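Local structure of DnaJ homolog subfamily C member 27-A (Xenopus laevis, 6JMG) at residues G109-M114 with K156-F161; N123-V128 with P246-A251; I209-N214 with R238-L243. The protein binds GTP with magnesium as a Rab-family small GTPase fused to a DnaJ domain, and may act in regulation of the MEK/ERK pathway. All coordinates share one frame; numbering follows the deposited sequence.

Contact 1. Residues G109-M114 with K156-F161; sequences GWLAEM and KGFLYF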
loop_
_atom_site.group_PDB
_atom_site.type_symbol
_atom_site.label_atom_id
_atom_site.label_comp_id
_atom_site.label_asym_id
_atom_site.label_seq_id
_atom_site.Cartn_x
_atom_site.Cartn_y
_atom_site.Cartn_z
ATOM N N GLY A 109 -3.301 -6.638 -10.461
ATOM C CA GLY A 109 -2.125 -7.452 -10.739
ATOM C C GLY A 109 -0.824 -6.761 -10.354
ATOM O O GLY A 109 0.113 -7.405 -9.871
ATOM N N TRP A 110 -0.747 -5.438 -10.559
ATOM C CA TRP A 110 0.446 -4.702 -10.141
ATOM C C TRP A 110 0.626 -4.776 -8.635
ATOM O O TRP A 110 1.740 -4.999 -8.148
ATOM C CB TRP A 110 0.385 -3.241 -10.617
ATOM C CG TRP A 110 0.798 -3.108 -12.055
ATOM C CD1 TRP A 110 -0.030 -3.048 -13.147
ATOM C CD2 TRP A 110 2.135 -3.082 -12.568
ATOM N NE1 TRP A 110 0.713 -2.965 -14.305
ATOM C CE2 TRP A 110 2.043 -2.988 -13.978
ATOM C CE3 TRP A 110 3.402 -3.124 -11.976
ATOM C CZ2 TRP A 110 3.168 -2.933 -14.796
ATOM C CZ3 TRP A 110 4.519 -3.056 -12.790
ATOM C CH2 TRP A 110 4.396 -2.956 -14.183
ATOM N N LEU A 111 -0.454 -4.593 -7.875
ATOM C CA LEU A 111 -0.349 -4.721 -6.425
ATOM C C LEU A 111 0.098 -6.124 -6.039
ATOM O O LEU A 111 0.952 -6.297 -5.161
ATOM C CB LEU A 111 -1.688 -4.389 -5.773
ATOM C CG LEU A 111 -2.111 -2.925 -5.841
ATOM C CD1 LEU A 111 -3.336 -2.672 -5.002
ATOM C CD2 LEU A 111 -0.976 -2.047 -5.377
ATOM N N ALA A 112 -0.446 -7.140 -6.714
ATOM C CA ALA A 112 -0.055 -8.512 -6.423
ATOM C C ALA A 112 1.426 -8.728 -6.692
ATOM O O ALA A 112 2.126 -9.382 -5.909
ATOM C CB ALA A 112 -0.893 -9.481 -7.257
ATOM N N GLU A 113 1.922 -8.183 -7.799
ATOM C CA GLU A 113 3.315 -8.398 -8.155
ATOM C C GLU A 113 4.241 -7.731 -7.152
ATOM O O GLU A 113 5.223 -8.334 -6.706
ATOM C CB GLU A 113 3.564 -7.877 -9.563
ATOM C CG GLU A 113 5.002 -7.752 -9.895
ATOM C CD GLU A 113 5.198 -7.436 -11.335
ATOM O OE1 GLU A 113 6.178 -6.729 -11.646
ATOM O OE2 GLU A 113 4.355 -7.882 -12.145
ATOM N N MET A 114 3.917 -6.511 -6.747
ATOM C CA MET A 114 4.682 -5.866 -5.690
ATOM C C MET A 114 4.574 -6.643 -4.388
ATOM O O MET A 114 5.589 -6.919 -3.739
ATOM C CB MET A 114 4.196 -4.428 -5.480
ATOM C CG MET A 114 5.065 -3.622 -4.513
ATOM S SD MET A 114 4.438 -1.987 -4.097
ATOM C CE MET A 114 5.941 -1.251 -3.496
ATOM N N LYS A 156 -8.384 1.690 -0.642
ATOM C CA LYS A 156 -7.174 0.994 -0.229
ATOM C C LYS A 156 -6.253 1.893 0.568
ATOM O O LYS A 156 -5.137 1.491 0.886
ATOM C CB LYS A 156 -6.442 0.409 -1.447
ATOM C CG LYS A 156 -7.227 -0.728 -2.115
ATOM C CD LYS A 156 -6.519 -1.273 -3.328
ATOM C CE LYS A 156 -7.445 -2.009 -4.309
ATOM N NZ LYS A 156 -8.755 -1.344 -4.535
ATOM N N GLY A 157 -6.687 3.104 0.891
ATOM C CA GLY A 157 -5.797 4.046 1.541
ATOM C C GLY A 157 -4.883 4.807 0.608
ATOM O O GLY A 157 -3.947 5.460 1.078
ATOM N N PHE A 158 -5.121 4.748 -0.696
ATOM C CA PHE A 158 -4.286 5.426 -1.674
ATOM C C PHE A 158 -4.794 6.849 -1.932
ATOM O O PHE A 158 -5.958 7.176 -1.701
ATOM C CB PHE A 158 -4.282 4.654 -2.992
ATOM C CG PHE A 158 -3.802 3.228 -2.880
ATOM C CD1 PHE A 158 -3.057 2.801 -1.787
ATOM C CD2 PHE A 158 -4.093 2.308 -3.895
ATOM C CE1 PHE A 158 -2.591 1.480 -1.709
ATOM C CE2 PHE A 158 -3.645 0.980 -3.826
ATOM C CZ PHE A 158 -2.898 0.567 -2.733
ATOM N N LEU A 159 -3.902 7.700 -2.415
ATOM C CA LEU A 159 -4.311 8.983 -2.960
ATOM C C LEU A 159 -4.745 8.788 -4.403
ATOM O O LEU A 159 -4.254 7.894 -5.097
ATOM C CB LEU A 159 -3.176 10.003 -2.889
ATOM C CG LEU A 159 -2.581 10.219 -1.503
ATOM C CD1 LEU A 159 -1.495 11.264 -1.542
ATOM C CD2 LEU A 159 -3.692 10.643 -0.568
ATOM N N TYR A 160 -5.670 9.633 -4.857
ATOM C CA TYR A 160 -6.201 9.535 -6.210
ATOM C C TYR A 160 -6.132 10.893 -6.873
ATOM O O TYR A 160 -6.507 11.904 -6.273
ATOM C CB TYR A 160 -7.640 9.049 -6.225
ATOM C CG TYR A 160 -8.246 9.044 -7.608
ATOM C CD1 TYR A 160 -8.053 7.968 -8.471
ATOM C CD2 TYR A 160 -9.012 10.109 -8.057
ATOM C CE1 TYR A 160 -8.623 7.956 -9.742
ATOM C CE2 TYR A 160 -9.587 10.105 -9.335
ATOM C CZ TYR A 160 -9.390 9.030 -10.168
ATOM O OH TYR A 160 -9.943 9.026 -11.429
ATOM N N PHE A 161 -5.648 10.919 -8.108
ATOM C CA PHE A 161 -5.561 12.182 -8.824
ATOM C C PHE A 161 -5.803 11.937 -10.291
ATOM O O PHE A 161 -5.348 10.935 -10.857
ATOM C CB PHE A 161 -4.205 12.871 -8.683
ATOM C CG PHE A 161 -3.972 13.474 -7.348
ATOM C CD1 PHE A 161 -4.345 14.788 -7.105
ATOM C CD2 PHE A 161 -3.360 12.732 -6.333
ATOM C CE1 PHE A 161 -4.118 15.367 -5.871
ATOM C CE2 PHE A 161 -3.133 13.295 -5.099
ATOM C CZ PHE A 161 -3.514 14.619 -4.864
#
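The ring of Phe158 presents its edge to Leu111, whose CD1 lies near the ring plane 3.8 Å from CE2, while one face of the ring is taken by CB of Lys156, 3.6 Å above the plane and over its centre. Phe158 also stacks with the ring of Phe129 on strand 128-134. CD1 of Leu111 sits at the ring edge beside both CE2 and CZ, and the second methyl, CD2, comes loosely to CZ of Phe158 at 4.2 Å. The two side chains come from opposite directions, the leucine methyl ending at the ring edge, and no hydrogen bond joins the segments.

In the Ras-like P-loop GTPase fold, helix 107-117 packs here on the loop that leads from helix 146-154 into the outermost strand 159-163, and it reaches the sheet itself through Phe129. Leu111 touches both Phe129 of strand 128-134 and Trp152 of helix 146-154. The turn that ends helix 146-154 is a Schellman motif: Gly157, with its positive phi of 83°, is the C-prime residue, a conformation that a side chain would jam against the preceding carbonyl. Phe158 then enters the core just before the strand begins.

Lys156 serves by its aliphatic chain. Its CG stands anti to the carbonyl carbon (chi1 -68°), which sends the methylenes toward the helix and brings CD within 3.9 Å of Leu111 CD1. The chain bends at its last torsion, and NZ hydrogen-bonds to the carbonyl oxygen of Trp152, the lysine also making a cation-pi contact with that indole.

Contact 2. Residues N123-V128 with P246-A251; sequences NIDNIV and PDKCMA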
loop_
_atom_site.group_PDB
_atom_site.type_symbol
_atom_site.label_atom_id
_atom_site.label_comp_id
_atom_site.label_asym_id
_atom_site.label_seq_id
_atom_site.Cartn_x
_atom_site.Cartn_y
_atom_site.Cartn_z
ATOM N N ASN A 123 4.128 -5.019 4.344
ATOM C CA ASN A 123 2.919 -4.269 4.654
ATOM C C ASN A 123 2.927 -3.038 3.756
ATOM O O ASN A 123 3.583 -2.038 4.067
ATOM C CB ASN A 123 2.871 -3.884 6.132
ATOM C CG ASN A 123 1.594 -3.156 6.505
ATOM O OD1 ASN A 123 0.558 -3.314 5.852
ATOM N ND2 ASN A 123 1.663 -2.344 7.557
ATOM N N ILE A 124 2.166 -3.082 2.663
ATOM C CA ILE A 124 2.158 -1.959 1.736
ATOM C C ILE A 124 1.398 -0.826 2.404
ATOM O O ILE A 124 1.213 0.247 1.815
ATOM C CB ILE A 124 1.532 -2.309 0.367
ATOM C CG1 ILE A 124 0.025 -2.426 0.475
ATOM C CG2 ILE A 124 2.125 -3.599 -0.250
ATOM C CD1 ILE A 124 -0.650 -2.444 -0.867
ATOM N N ASP A 125 0.969 -1.043 3.650
ATOM C CA ASP A 125 0.248 0.001 4.360
ATOM C C ASP A 125 1.173 1.068 4.898
ATOM O O ASP A 125 0.701 2.155 5.233
ATOM C CB ASP A 125 -0.571 -0.576 5.516
ATOM C CG ASP A 125 -2.055 -0.618 5.218
ATOM O OD1 ASP A 125 -2.428 -0.744 4.030
ATOM O OD2 ASP A 125 -2.847 -0.518 6.178
ATOM N N ASN A 126 2.472 0.791 4.980
ATOM C CA ASN A 126 3.445 1.812 5.325
ATOM C C ASN A 126 4.075 2.444 4.090
ATOM O O ASN A 126 5.140 3.065 4.181
ATOM C CB ASN A 126 4.517 1.223 6.238
ATOM C CG ASN A 126 3.948 0.737 7.540
ATOM O OD1 ASN A 126 2.935 1.256 8.016
ATOM N ND2 ASN A 126 4.592 -0.263 8.131
ATOM N N ILE A 127 3.426 2.304 2.945
ATOM C CA ILE A 127 3.875 2.883 1.695
ATOM C C ILE A 127 2.794 3.830 1.203
ATOM O O ILE A 127 1.611 3.478 1.205
ATOM C CB ILE A 127 4.164 1.793 0.655
ATOM C CG1 ILE A 127 5.202 0.827 1.217
ATOM C CG2 ILE A 127 4.648 2.431 -0.643
ATOM C CD1 ILE A 127 5.451 -0.397 0.343
ATOM N N VAL A 128 3.207 5.016 0.773
ATOM C CA VAL A 128 2.303 5.984 0.175
ATOM C C VAL A 128 2.135 5.684 -1.310
ATOM O O VAL A 128 3.118 5.588 -2.057
ATOM C CB VAL A 128 2.834 7.401 0.383
ATOM C CG1 VAL A 128 1.993 8.385 -0.426
ATOM C CG2 VAL A 128 2.857 7.736 1.872
ATOM N N PRO A 246 -3.548 -1.892 18.707
ATOM C CA PRO A 246 -3.948 -0.522 19.148
ATOM C C PRO A 246 -3.352 0.607 18.315
ATOM O O PRO A 246 -3.862 1.733 18.385
ATOM C CB PRO A 246 -3.432 -0.466 20.598
ATOM C CG PRO A 246 -3.010 -1.854 20.961
ATOM C CD PRO A 246 -2.789 -2.624 19.711
ATOM N N ASP A 247 -2.289 0.349 17.543
ATOM C CA ASP A 247 -1.774 1.340 16.604
ATOM C C ASP A 247 -2.758 1.572 15.459
ATOM O O ASP A 247 -2.976 2.712 15.032
ATOM C CB ASP A 247 -0.439 0.870 16.027
ATOM C CG ASP A 247 0.743 1.170 16.923
ATOM O OD1 ASP A 247 0.564 1.748 18.018
ATOM O OD2 ASP A 247 1.867 0.806 16.510
ATOM N N LYS A 248 -3.302 0.485 14.909
ATOM C CA LYS A 248 -4.201 0.511 13.767
ATOM C C LYS A 248 -5.650 0.747 14.157
ATOM O O LYS A 248 -6.399 1.344 13.376
ATOM C CB LYS A 248 -4.095 -0.802 12.975
ATOM C CG LYS A 248 -2.685 -1.106 12.484
ATOM C CD LYS A 248 -2.642 -2.337 11.571
ATOM C CE LYS A 248 -2.025 -1.992 10.208
ATOM N NZ LYS A 248 -2.029 -3.144 9.257
ATOM N N CYS A 249 -6.053 0.329 15.355
ATOM C CA CYS A 249 -7.449 0.339 15.773
ATOM C C CYS A 249 -7.641 1.323 16.915
ATOM O O CYS A 249 -7.014 1.195 17.972
ATOM C CB CYS A 249 -7.874 -1.057 16.217
ATOM S SG CYS A 249 -9.581 -1.158 16.732
ATOM N N MET A 250 -8.501 2.306 16.693
ATOM C CA MET A 250 -8.704 3.377 17.653
ATOM C C MET A 250 -9.872 3.108 18.592
ATOM O O MET A 250 -10.193 3.961 19.425
ATOM C CB MET A 250 -8.898 4.694 16.906
ATOM C CG MET A 250 -7.678 5.169 16.119
ATOM S SD MET A 250 -6.090 4.975 16.962
ATOM C CE MET A 250 -6.321 6.085 18.345
ATOM N N ALA A 251 -10.504 1.942 18.481
ATOM C CA ALA A 251 -11.661 1.627 19.302
ATOM C C ALA A 251 -11.254 1.422 20.759
ATOM O O ALA A 251 -10.172 0.900 21.043
ATOM C CB ALA A 251 -12.370 0.382 18.781
#
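At the junction between the GTPase domain and the DnaJ domain, Lys248 of the J domain reaches across without bonding toward Asn123 and Asp125, which lie in the loop leading into strand 128-134 of the Ras-like fold. NZ of Lys248 stands 4.1 Å from Asp125 OD2. That is beyond a salt bridge, so the two opposite charges probably attract each other through space without a direct bond. The same NZ makes a loose approach of 4.1 Å to ND2 of Asn123, which is not a hydrogen bond, and none crosses between the segments.

Lysine suits this place because its chain is long enough to span the gap: the nearest CA atoms, those of Asp125 and Lys248, are 10.4 Å apart. The chain is extended except for a bend at chi3 (124°), and it meets Asn123 from the opposite direction but slants across Asp125.

The segment 246-251 belongs to the loop between helix 230-244 and helix 254-278 of the J domain. His245, Pro246 and Asp247 form the His-Pro-Asp motif, through which J proteins generally stimulate Hsp70, and Lys248 directly follows it. Asp247 N is hydrogen-bonded to His245 ND1, and the carbonyl oxygens of Cys249 and Ala251 both meet Ser254 OG, tying the end of the loop to helix 254-278.

On the GTPase side the loop makes a short 3-10 turn at 124-125, with Ile124 and Ile127 buried against Lys115 and Met114 of helix 107-117 while Asn123 and Asp125 point toward the other domain. Arg192, in the linker beyond helix 171-187, hydrogen-bonds through NE to the carbonyl oxygen of Asp125 and through N to OD1 of Asn126.

Contact 3. Residues I209-N214 with R238-L243; sequences IRRIRN and RKLAVL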
loop_
_atom_site.group_PDB
_atom_site.type_symbol
_atom_site.label_atom_id
_atom_site.label_comp_id
_atom_site.label_asym_id
_atom_site.label_seq_id
_atom_site.Cartn_x
_atom_site.Cartn_y
_atom_site.Cartn_z
ATOM N N ILE A 209 -13.833 -6.996 19.456
ATOM C CA ILE A 209 -13.441 -6.599 20.802
ATOM C C ILE A 209 -14.470 -7.059 21.826
ATOM O O ILE A 209 -14.118 -7.541 22.909
ATOM C CB ILE A 209 -13.207 -5.085 20.863
ATOM C CG1 ILE A 209 -12.093 -4.709 19.876
ATOM C CG2 ILE A 209 -12.845 -4.687 22.293
ATOM C CD1 ILE A 209 -11.789 -3.221 19.817
ATOM N N ARG A 210 -15.753 -6.912 21.520
ATOM C CA ARG A 210 -16.736 -7.294 22.521
ATOM C C ARG A 210 -16.803 -8.803 22.642
ATOM O O ARG A 210 -16.887 -9.334 23.755
ATOM C CB ARG A 210 -18.117 -6.725 22.189
ATOM C CG ARG A 210 -19.186 -7.182 23.174
ATOM C CD ARG A 210 -20.582 -6.842 22.704
ATOM N NE ARG A 210 -20.677 -6.825 21.247
ATOM C CZ ARG A 210 -21.825 -6.750 20.573
ATOM N NH1 ARG A 210 -22.981 -6.691 21.229
ATOM N NH2 ARG A 210 -21.814 -6.737 19.243
ATOM N N ARG A 211 -16.678 -9.509 21.513
ATOM C CA ARG A 211 -16.695 -10.967 21.564
ATOM C C ARG A 211 -15.500 -11.498 22.343
ATOM O O ARG A 211 -15.633 -12.480 23.077
ATOM C CB ARG A 211 -16.726 -11.543 20.146
ATOM C CG ARG A 211 -16.637 -13.065 20.078
ATOM C CD ARG A 211 -16.466 -13.555 18.635
ATOM N NE ARG A 211 -15.196 -13.148 18.033
ATOM C CZ ARG A 211 -14.023 -13.748 18.248
ATOM N NH1 ARG A 211 -13.934 -14.805 19.055
ATOM N NH2 ARG A 211 -12.930 -13.284 17.649
ATOM N N ILE A 212 -14.358 -10.804 22.268
ATOM C CA ILE A 212 -13.159 -11.198 23.012
ATOM C C ILE A 212 -13.267 -10.858 24.513
ATOM O O ILE A 212 -12.618 -11.523 25.321
ATOM C CB ILE A 212 -11.902 -10.611 22.335
ATOM C CG1 ILE A 212 -11.677 -11.312 20.990
ATOM C CG2 ILE A 212 -10.637 -10.816 23.150
ATOM C CD1 ILE A 212 -10.867 -10.481 19.957
ATOM N N ARG A 213 -14.089 -9.873 24.933
ATOM C CA ARG A 213 -14.260 -9.661 26.374
ATOM C C ARG A 213 -14.998 -10.819 26.998
ATOM O O ARG A 213 -14.637 -11.307 28.065
ATOM C CB ARG A 213 -15.152 -8.465 26.723
ATOM C CG ARG A 213 -14.507 -7.122 26.559
ATOM C CD ARG A 213 -14.984 -6.025 27.511
ATOM N NE ARG A 213 -13.810 -5.241 27.906
ATOM C CZ ARG A 213 -13.209 -5.204 29.094
ATOM N NH1 ARG A 213 -13.643 -5.924 30.134
ATOM N NH2 ARG A 213 -12.131 -4.432 29.216
ATOM N N ASN A 214 -16.046 -11.278 26.340
ATOM C CA ASN A 214 -17.025 -12.185 26.932
ATOM C C ASN A 214 -16.778 -13.578 26.415
ATOM O O ASN A 214 -17.677 -14.332 26.038
ATOM C CB ASN A 214 -18.446 -11.700 26.614
ATOM C CG ASN A 214 -18.637 -10.182 26.916
ATOM O OD1 ASN A 214 -18.071 -9.642 27.886
ATOM N ND2 ASN A 214 -19.451 -9.515 26.114
ATOM N N ARG A 238 -2.991 -13.891 13.211
ATOM C CA ARG A 238 -2.550 -12.711 12.472
ATOM C C ARG A 238 -3.732 -11.918 11.929
ATOM O O ARG A 238 -3.629 -10.694 11.777
ATOM C CB ARG A 238 -1.601 -13.087 11.333
ATOM C CG ARG A 238 -0.720 -14.267 11.632
ATOM C CD ARG A 238 0.543 -14.351 10.797
ATOM N NE ARG A 238 1.439 -15.331 11.410
ATOM C CZ ARG A 238 1.875 -16.443 10.831
ATOM N NH1 ARG A 238 1.512 -16.725 9.595
ATOM N NH2 ARG A 238 2.674 -17.270 11.498
ATOM N N LYS A 239 -4.885 -12.554 11.709
ATOM C CA LYS A 239 -5.975 -11.746 11.180
ATOM C C LYS A 239 -6.616 -10.906 12.270
ATOM O O LYS A 239 -7.038 -9.772 12.007
ATOM C CB LYS A 239 -7.028 -12.630 10.506
ATOM C CG LYS A 239 -6.622 -13.117 9.127
ATOM C CD LYS A 239 -7.484 -14.264 8.637
ATOM C CE LYS A 239 -8.034 -15.097 9.778
ATOM N NZ LYS A 239 -8.567 -16.409 9.299
ATOM N N LEU A 240 -6.587 -11.401 13.506
ATOM C CA LEU A 240 -6.999 -10.597 14.646
ATOM C C LEU A 240 -5.962 -9.524 14.978
ATOM O O LEU A 240 -6.322 -8.393 15.318
ATOM C CB LEU A 240 -7.234 -11.511 15.846
ATOM C CG LEU A 240 -8.545 -12.291 15.809
ATOM C CD1 LEU A 240 -8.610 -13.361 16.900
ATOM C CD2 LEU A 240 -9.715 -11.327 15.916
ATOM N N ALA A 241 -4.674 -9.849 14.871
ATOM C CA ALA A 241 -3.643 -8.857 15.151
ATOM C C ALA A 241 -3.737 -7.658 14.219
ATOM O O ALA A 241 -3.577 -6.510 14.662
ATOM C CB ALA A 241 -2.256 -9.486 15.071
ATOM N N VAL A 242 -3.929 -7.890 12.918
ATOM C CA VAL A 242 -4.069 -6.735 12.025
ATOM C C VAL A 242 -5.366 -5.993 12.313
ATOM O O VAL A 242 -5.454 -4.776 12.117
ATOM C CB VAL A 242 -3.972 -7.130 10.540
ATOM C CG1 VAL A 242 -2.799 -8.058 10.317
ATOM C CG2 VAL A 242 -5.268 -7.736 10.055
ATOM N N LEU A 243 -6.385 -6.706 12.788
ATOM C CA LEU A 243 -7.671 -6.077 13.037
ATOM C C LEU A 243 -7.624 -5.215 14.294
ATOM O O LEU A 243 -8.157 -4.101 14.306
ATOM C CB LEU A 243 -8.751 -7.163 13.155
ATOM C CG LEU A 243 -10.221 -6.741 13.243
ATOM C CD1 LEU A 243 -10.666 -6.011 11.972
ATOM C CD2 LEU A 243 -11.087 -7.965 13.489
#
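Leu240 meets both Arg211 and Ile212, and it carries the whole contact from the side of helix 230-244. In the segment 238-243, Arg238 and Lys239 come first and keep to the solvent, as suits charged residues on the outer side of a helix. Leu240 follows: with CG beside the backbone N (chi1 -77°), its CD2 swings toward helix 203-213 and lies 4.3 Å from CD1 of Ile212. The same methyl sits at the edge of the Arg211 guanidinium, 4.1 Å from NH2, the two side chains crossing at about a right angle. One turn later Leu243 again points toward helix 203-213, touching Glu204 and Ser208, and its O accepts a weak hydrogen bond from Gln205 NE2.

Val261 of helix 254-278 touches both Leu240 and Ile212, while Met221 and Leu222 of helix 218-222 touch Ile212 and Leu240 respectively, so four helices share this apolar patch. The guanidinium itself packs on apolar surface, one face over CG1 of Ile212, with NH1 weakly hydrogen-bonded to Met221 O. No hydrogen bond crosses between the two segments, which therefore meet through van der Waals packing.

In the fold
From the N terminus, the chain builds the first strands of the GTPase domain and then helix 107-117, which opens contact 1. Before that contact closes at 156-161, the loop 123-128 opens contact 2, so the two cross. Contact 1 ties helix 107-117 to the loop entering the outermost strand 159-163, and Phe158 and Met114 pack on Ile124 and Ile127 beside it. The chain then leaves by helix 171-187 and a linker for the J domain. Contact 3 joins helix 203-213 to helix 230-244, nested within the long loop that contact 2 closes at 246-251. There Lys248 spans toward the GTPase loop. Ala251 packs on Ile209, beside contact 3.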